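PDB 5EHK: lantibiotic dehydratase from Microbispora corallina, which probably dehydrates serine and threonine residues of the NAI-107 precursor peptide, using glutamyl-tRNA to activate their side chains as class I lantibiotic dehydratases do. Local coordinates for residues Leu211-Ala216 with Lys442-Glu447; Ala238-Ala243 with Ala273-Gln278. All blocks are in the same frame, centred on the assembly; numbering follows the deposited sequence.

In the fold
Contact 1 (211-216 with 442-447) is a surface contact, and contact 2 (238-243 with 273-278) a buried one; their centres are about 20 Å apart. Strand 208-212, which enters contact 1, and the two helices of contact 2 belong to one small unit: a three-stranded antiparallel sheet with three helices, consistent with the winged-helix leader-binding element of related dehydratases. Contact 2 packs that unit internally with aliphatic groups and a methionine sulfur. Contact 1 joins its sheet to a loop over 200 residues further along the chain, through a cysteine sulfur and a cis-proline, while the D212 carboxylate turns to R829 of the second subunit. The two meet where L211 CD2 lies 4.0 Å from Q278 O.

Contact 1 (Leu211-Ala216 with Lys442-Glu447); sequences LDCPSA and KWPPSE
W443 meets C213 through its side chain and its backbone together. The C213 sulfur makes a sulfur-aromatic contact at the edge of the indole, in the ring plane: SG is 5.4 Å from the centroid of the W443 six-membered ring and 90° off its normal. The nearest ring atom to C213 SG is W443 CE3, at 4.0 Å. W443 CB also lies beside this sulfur. With C213 SG anti to its own carbonyl carbon (chi1 -52°), the thiol points at the other segment. Elsewhere the indole has a cation-pi contact with R575, which C213 also touches, and a weak hydrogen bond from NE1 to A643 O.

The W443-P444 peptide bond is cis, and C213 SG sits over its flat face: SG is 3.4 Å from W443 C and 3.3 Å from P444 N, the latter direction running almost along the normal of the peptide plane. N647 grips the chain on both sides of this bond, its OD1 accepting from W443 N and its ND2 donating to P444 O.

The P444 ring then closes the contact. Its CD is 3.7 Å from C213 SG, while its CG lies 3.9 Å from D212 CB, so the pyrrolidine bridges two successive residues of the first segment. The closest CA pair, C213 and P444, is 6.1 Å apart. The polar end of D212 is engaged elsewhere, OD1 forming a salt bridge with R829 of the second subunit, which also packs on P444.

The touching atoms are one sulfur, a peptide group and apolar carbons of D212, W443 and P444; together the two segments bury about 170 Å². The joint between strand 208-212 and the loop before helix 460-471 thus rests on van der Waals fit, and R829 ties it to the dimer interface.

Contact 2 (Ala238-Ala243 with Ala273-Gln278); sequences AEILGA and ADMAAQ
M275 and I240 reach toward each other from neighbouring helices, their side chains meeting end to end across a CA-CA distance of 9.5 Å. The main interaction is sulfur against aliphatic carbon. M275 SD lies 3.6 Å from I240 CG2 and 3.8 Å from I240 CD1, so the thioether rests against both branches of the isoleucine. Its reach comes from an extended stem, with chi2 at 180°, before the chain bends at SD (chi3 136°).

That bend produces the second, looser interaction, methyl against leucine. M275 CE approaches L241, where CG is the nearest atom at 4.3 Å. L241 leaves its helix obliquely to the partner, and its branched end swings closer; the methionine tip therefore meets two successive residues of helix 235-243.

Apolar packing around the pair extends the contact. I240 also touches L271 and L272 one turn earlier on helix 267-278, and V257 on helix 250-260, while M275 rests on L281 of strand 281-283.

All the side-chain atoms that meet here are carbon or thioether sulfur, and I240 and M275 are both buried. The two segments bury 128 Å² between them, a small area, so cohesion here probably relies also on the apolar neighbour that I240 meets on helix 250-260, as expected inside a small trihelical core.

Contact 1 (Leu211-Ala216 with Lys442-Glu447)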
# COMPACT_ATOMS: atom_id res chain seq x y z
N LEU A 211 20.03 24.10 11.51
CA LEU A 211 18.74 24.16 12.18
C LEU A 211 17.62 23.81 11.19
O LEU A 211 17.32 24.58 10.30
CB LEU A 211 18.49 25.56 12.77
CG LEU A 211 17.14 25.82 13.46
CD1 LEU A 211 17.01 24.92 14.66
CD2 LEU A 211 16.99 27.28 13.91
N ASP A 212 17.01 22.65 11.35
CA ASP A 212 15.87 22.33 10.50
C ASP A 212 14.65 23.11 11.03
O ASP A 212 14.41 23.15 12.24
CB ASP A 212 15.59 20.82 10.46
CG ASP A 212 16.79 20.00 9.97
OD1 ASP A 212 17.40 20.38 8.95
OD2 ASP A 212 17.14 18.96 10.61
N CYS A 213 13.90 23.73 10.12
CA CYS A 213 12.69 24.48 10.47
C CYS A 213 12.88 25.57 11.53
O CYS A 213 12.51 25.40 12.69
CB CYS A 213 11.61 23.52 10.95
SG CYS A 213 11.34 22.19 9.79
N PRO A 214 13.44 26.71 11.13
CA PRO A 214 13.39 27.80 12.11
C PRO A 214 11.98 28.38 12.17
O PRO A 214 11.19 28.16 11.24
CB PRO A 214 14.39 28.81 11.54
CG PRO A 214 14.37 28.57 10.06
CD PRO A 214 14.07 27.10 9.86
N SER A 215 11.68 29.14 13.22
CA SER A 215 10.40 29.82 13.37
C SER A 215 10.37 31.10 12.56
O SER A 215 11.21 32.00 12.74
CB SER A 215 10.10 30.15 14.85
OG SER A 215 8.82 30.74 15.00
N ALA A 216 9.40 31.18 11.66
CA ALA A 216 9.22 32.35 10.82
C ALA A 216 8.21 33.36 11.40
O ALA A 216 7.63 34.14 10.66
CB ALA A 216 8.77 31.90 9.41
N LYS A 442 5.79 16.67 9.62
CA LYS A 442 5.78 17.82 8.73
C LYS A 442 7.02 18.73 8.90
O LYS A 442 7.33 19.51 7.98
CB LYS A 442 4.46 18.61 8.89
CG LYS A 442 3.18 17.82 8.44
CD LYS A 442 1.83 18.53 8.77
CE LYS A 442 1.08 19.11 7.56
NZ LYS A 442 0.26 18.11 6.79
N TRP A 443 7.73 18.63 10.02
CA TRP A 443 8.71 19.69 10.36
C TRP A 443 10.06 19.23 10.90
O TRP A 443 10.25 19.17 12.12
CB TRP A 443 8.07 20.70 11.35
CG TRP A 443 6.78 21.26 10.81
CD1 TRP A 443 5.49 20.90 11.17
CD2 TRP A 443 6.63 22.24 9.76
NE1 TRP A 443 4.57 21.62 10.42
CE2 TRP A 443 5.25 22.44 9.56
CE3 TRP A 443 7.54 22.97 8.99
CZ2 TRP A 443 4.77 23.34 8.61
CZ3 TRP A 443 7.05 23.86 8.06
CH2 TRP A 443 5.68 24.04 7.88
N PRO A 444 11.01 18.93 10.01
CA PRO A 444 10.96 18.93 8.53
C PRO A 444 10.23 17.75 7.96
O PRO A 444 10.09 16.73 8.64
CB PRO A 444 12.43 18.81 8.13
CG PRO A 444 13.08 18.12 9.28
CD PRO A 444 12.38 18.66 10.50
N PRO A 445 9.75 17.87 6.73
CA PRO A 445 9.00 16.74 6.19
C PRO A 445 9.84 15.47 6.07
O PRO A 445 10.97 15.46 5.61
CB PRO A 445 8.46 17.25 4.84
CG PRO A 445 8.97 18.59 4.66
CD PRO A 445 9.62 19.08 5.91
N SER A 446 9.25 14.39 6.54
CA SER A 446 9.84 13.08 6.50
C SER A 446 9.90 12.58 5.08
O SER A 446 9.02 12.87 4.27
CB SER A 446 8.99 12.14 7.36
OG SER A 446 9.32 10.78 7.15
N GLU A 447 10.95 11.84 4.75
CA GLU A 447 11.03 11.25 3.43
C GLU A 447 10.55 9.78 3.42
O GLU A 447 10.40 9.18 2.36
CB GLU A 447 12.46 11.42 2.87
CG GLU A 447 12.83 12.90 2.56
CD GLU A 447 14.34 13.23 2.66
OE1 GLU A 447 15.16 12.27 2.81
OE2 GLU A 447 14.71 14.44 2.60

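Contact 2 (Ala238-Ala243 with Ala273-Gln278)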
# COMPACT_ATOMS: atom_id res chain seq x y z
N ALA A 238 31.36 27.29 17.44
CA ALA A 238 31.20 26.07 18.23
C ALA A 238 31.35 26.30 19.74
O ALA A 238 30.61 25.70 20.54
CB ALA A 238 32.15 25.00 17.77
N GLU A 239 32.29 27.17 20.11
CA GLU A 239 32.53 27.54 21.51
C GLU A 239 31.33 28.26 22.11
O GLU A 239 30.98 28.06 23.28
CB GLU A 239 33.77 28.43 21.62
CG GLU A 239 34.18 28.73 23.06
CD GLU A 239 34.94 27.58 23.70
OE1 GLU A 239 35.39 26.69 22.95
OE2 GLU A 239 35.05 27.55 24.94
N ILE A 240 30.70 29.10 21.29
CA ILE A 240 29.54 29.86 21.72
C ILE A 240 28.43 28.87 22.05
O ILE A 240 27.88 28.87 23.16
CB ILE A 240 29.09 30.84 20.63
CG1 ILE A 240 30.07 32.03 20.56
CG2 ILE A 240 27.68 31.32 20.90
CD1 ILE A 240 29.78 33.03 19.47
N LEU A 241 28.14 28.01 21.08
CA LEU A 241 27.07 27.03 21.23
C LEU A 241 27.27 26.10 22.43
O LEU A 241 26.32 25.79 23.13
CB LEU A 241 26.89 26.23 19.94
CG LEU A 241 26.35 27.05 18.77
CD1 LEU A 241 26.17 26.17 17.51
CD2 LEU A 241 25.07 27.77 19.13
N GLY A 242 28.50 25.69 22.69
CA GLY A 242 28.74 24.79 23.81
C GLY A 242 28.59 25.47 25.16
O GLY A 242 28.08 24.88 26.11
N ALA A 243 29.03 26.71 25.26
CA ALA A 243 28.92 27.44 26.52
C ALA A 243 27.47 27.85 26.79
O ALA A 243 27.06 28.02 27.94
CB ALA A 243 29.81 28.66 26.49
N ALA A 273 24.64 38.19 18.29
CA ALA A 273 23.48 38.88 17.72
C ALA A 273 23.05 38.28 16.38
O ALA A 273 21.86 38.13 16.13
CB ALA A 273 23.77 40.35 17.56
N ASP A 274 24.01 38.03 15.50
CA ASP A 274 23.74 37.32 14.24
C ASP A 274 23.16 35.93 14.50
O ASP A 274 22.27 35.46 13.78
CB ASP A 274 25.03 37.15 13.47
CG ASP A 274 25.46 38.40 12.78
OD1 ASP A 274 24.59 39.26 12.57
OD2 ASP A 274 26.67 38.53 12.49
N MET A 275 23.67 35.27 15.54
CA MET A 275 23.24 33.92 15.88
C MET A 275 21.82 33.93 16.42
O MET A 275 21.00 33.09 16.05
CB MET A 275 24.18 33.28 16.90
CG MET A 275 25.52 32.87 16.32
SD MET A 275 26.55 32.13 17.60
CE MET A 275 27.20 30.73 16.71
N ALA A 276 21.53 34.88 17.31
CA ALA A 276 20.18 35.03 17.83
C ALA A 276 19.21 35.41 16.71
O ALA A 276 18.02 35.14 16.79
CB ALA A 276 20.16 36.05 18.95
N ALA A 277 19.72 36.04 15.66
CA ALA A 277 18.90 36.40 14.52
C ALA A 277 18.62 35.22 13.60
O ALA A 277 17.61 35.20 12.89
CB ALA A 277 19.54 37.53 13.75
N GLN A 278 19.54 34.25 13.55
CA GLN A 278 19.35 33.09 12.70
C GLN A 278 18.64 32.00 13.47
O GLN A 278 18.36 30.93 12.94
CB GLN A 278 20.68 32.51 12.23
CG GLN A 278 21.60 33.44 11.48
CD GLN A 278 22.90 32.74 11.10
OE1 GLN A 278 22.92 31.92 10.18
NE2 GLN A 278 23.98 33.02 11.83